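Cellulase (Uncultured bacterium, PDB 6XSO) probably hydrolyses internal beta-1,4 linkages in cellulose and related plant polysaccharides, as a broad-specificity endoglucanase of glycoside hydrolase family 5, subfamily 4. Local coordinates at residues A78-V83 with N120-T125. Numbering follows the deposited sequence.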
loop_
_atom_site.group_PDB
_atom_site.type_symbol
_atom_site.label_atom_id
_atom_site.label_comp_id
_atom_site.label_asym_id
_atom_site.label_seq_id
_atom_site.Cartn_x
_atom_site.Cartn_y
_atom_site.Cartn_z
ATOM N N ALA A 78 12.479 0.814 -2.753
ATOM C CA ALA A 78 11.328 -0.040 -2.493
ATOM C C ALA A 78 10.256 0.252 -3.526
ATOM O O ALA A 78 10.113 1.392 -3.976
ATOM C CB ALA A 78 10.782 0.216 -1.076
ATOM N N ILE A 79 9.510 -0.794 -3.888
ATOM C CA ILE A 79 8.408 -0.696 -4.834
ATOM C C ILE A 79 7.183 -1.344 -4.190
ATOM O O ILE A 79 7.261 -2.486 -3.724
ATOM C CB ILE A 79 8.737 -1.393 -6.167
ATOM C CG1 ILE A 79 10.063 -0.918 -6.786
ATOM C CG2 ILE A 79 7.579 -1.207 -7.163
ATOM C CD1 ILE A 79 10.084 0.523 -7.280
ATOM N N ARG A 80 6.064 -0.614 -4.158
ATOM C CA ARG A 80 4.771 -1.210 -3.853
ATOM C C ARG A 80 4.145 -1.659 -5.171
ATOM O O ARG A 80 4.058 -0.872 -6.123
ATOM C CB ARG A 80 3.849 -0.225 -3.126
ATOM C CG ARG A 80 2.427 -0.774 -2.805
ATOM C CD ARG A 80 1.828 0.057 -1.751
ATOM N NE ARG A 80 0.467 -0.205 -1.289
ATOM C CZ ARG A 80 -0.621 0.460 -1.672
ATOM N NH1 ARG A 80 -0.584 1.313 -2.689
ATOM N NH2 ARG A 80 -1.773 0.220 -1.064
ATOM N N VAL A 81 3.702 -2.914 -5.208
ATOM C CA VAL A 81 3.113 -3.548 -6.387
ATOM C C VAL A 81 1.669 -3.861 -6.002
ATOM O O VAL A 81 1.378 -4.963 -5.512
ATOM C CB VAL A 81 3.902 -4.799 -6.803
ATOM C CG1 VAL A 81 3.224 -5.499 -7.980
ATOM C CG2 VAL A 81 5.338 -4.408 -7.196
ATOM N N PRO A 82 0.743 -2.923 -6.175
ATOM C CA PRO A 82 -0.662 -3.226 -5.881
ATOM C C PRO A 82 -1.197 -4.295 -6.817
ATOM O O PRO A 82 -0.923 -4.297 -8.017
ATOM C CB PRO A 82 -1.385 -1.898 -6.123
ATOM C CG PRO A 82 -0.359 -0.897 -6.381
ATOM C CD PRO A 82 0.933 -1.560 -6.689
ATOM N N VAL A 83 -2.004 -5.198 -6.265
ATOM C CA VAL A 83 -2.584 -6.280 -7.049
ATOM C C VAL A 83 -4.064 -6.383 -6.717
ATOM O O VAL A 83 -4.436 -6.416 -5.537
ATOM C CB VAL A 83 -1.910 -7.643 -6.771
ATOM C CG1 VAL A 83 -2.487 -8.720 -7.665
ATOM C CG2 VAL A 83 -0.428 -7.591 -6.973
ATOM N N ASN A 120 -0.058 -6.500 -2.232
ATOM C CA ASN A 120 -1.252 -6.308 -1.406
ATOM C C ASN A 120 -2.488 -6.936 -2.065
ATOM O O ASN A 120 -2.404 -7.683 -3.044
ATOM C CB ASN A 120 -1.495 -4.818 -1.079
ATOM C CG ASN A 120 -2.081 -4.040 -2.256
ATOM O OD1 ASN A 120 -2.134 -4.535 -3.379
ATOM N ND2 ASN A 120 -2.525 -2.818 -1.996
ATOM N N VAL A 121 -3.642 -6.607 -1.493
ATOM C CA VAL A 121 -4.974 -6.892 -2.023
ATOM C C VAL A 121 -5.607 -5.510 -2.207
ATOM O O VAL A 121 -5.852 -4.803 -1.217
ATOM C CB VAL A 121 -5.766 -7.781 -1.055
ATOM C CG1 VAL A 121 -7.242 -7.852 -1.427
ATOM C CG2 VAL A 121 -5.167 -9.199 -1.007
ATOM N N HIS A 122 -5.821 -5.092 -3.470
ATOM C CA HIS A 122 -5.994 -3.674 -3.784
ATOM C C HIS A 122 -7.436 -3.371 -4.082
ATOM O O HIS A 122 -8.209 -3.027 -3.172
ATOM C CB HIS A 122 -4.983 -3.262 -4.865
ATOM C CG HIS A 122 -4.750 -1.792 -4.928
ATOM N ND1 HIS A 122 -3.887 -1.147 -4.068
ATOM C CD2 HIS A 122 -5.306 -0.822 -5.694
ATOM C CE1 HIS A 122 -3.879 0.144 -4.330
ATOM N NE2 HIS A 122 -4.710 0.370 -5.331
ATOM N N HIS A 123 -7.889 -3.405 -5.353
ATOM C CA HIS A 123 -9.259 -3.001 -5.672
ATOM C C HIS A 123 -10.282 -4.090 -5.426
ATOM O O HIS A 123 -11.427 -3.985 -5.872
ATOM C CB HIS A 123 -9.369 -2.441 -7.085
ATOM C CG HIS A 123 -8.689 -1.125 -7.245
ATOM N ND1 HIS A 123 -8.859 -0.085 -6.354
ATOM C CD2 HIS A 123 -7.834 -0.676 -8.192
ATOM C CE1 HIS A 123 -8.137 0.950 -6.749
ATOM N NE2 HIS A 123 -7.516 0.622 -7.870
ATOM N N ASP A 124 -9.871 -5.118 -4.690
ATOM C CA ASP A 124 -10.830 -5.929 -3.941
ATOM C C ASP A 124 -11.507 -5.133 -2.842
ATOM O O ASP A 124 -12.582 -5.548 -2.377
ATOM C CB ASP A 124 -10.042 -7.114 -3.402
ATOM C CG ASP A 124 -9.341 -7.889 -4.522
ATOM O OD1 ASP A 124 -10.039 -8.675 -5.206
ATOM O OD2 ASP A 124 -8.118 -7.664 -4.730
ATOM N N THR A 125 -10.905 -4.014 -2.434
ATOM C CA THR A 125 -11.495 -2.998 -1.577
ATOM C C THR A 125 -11.818 -1.760 -2.408
ATOM O O THR A 125 -11.345 -1.592 -3.540
ATOM C CB THR A 125 -10.534 -2.553 -0.467
ATOM O OG1 THR A 125 -9.429 -1.832 -1.043
ATOM C CG2 THR A 125 -10.018 -3.708 0.360
#
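Pro-82 lays its CB over one face of the His-122 imidazole, 3.6 Å from the ring centroid and displaced toward the ND1 side, a CH-pi contact. The ring comes to lie there because CG of His-122 is anti to the backbone N (chi1 -160°). Its ND1 accepts a nearly straight bond from Asn-120 ND2 at 3.0 Å, ND2 lying in the plane of the ring and ND1 in that of the amide; this fixes the rotation of the imidazole. The other end of the same amide reaches across the segments: Asn-120 OD1 takes the Val-83 N-H at 3.0 Å, the donor lying nearly in line with the C=O. Val-83 O in turn receives His-122 N at 2.8 Å, a more bent bond (131° at the hydrogen), and Val-121 CA adds a C-H...O contact to that oxygen. An alanine at Asn-120 would probably leave the Val-83 N-H and His-122 ND1 without these mates and let the imidazole turn more freely. Arg-80, extended from CG to NE, brings NH2 to 3.3 Å from Asn-120 ND2. These two donors are not bonded to each other; both turn to Glu-171, whose OE2 accepts from the amide and forms a salt bridge with the guanidinium, while Glu-308 pairs with NH1. Glu-308 is probably the nucleophile and Glu-175, after strand 168-171, probably the acid/base, as in family 5 relatives, so Arg-80 and Asn-120 probably belong to the active-site shell, with Glu-171 a supporting charge. The contact joins the C-terminal ends of neighbouring parallel strands 78-81 and 116-119 of the (beta/alpha)8 barrel, Arg-80 directed into the barrel and Val-83 packed outward on helix 97-111, which connects the two strands.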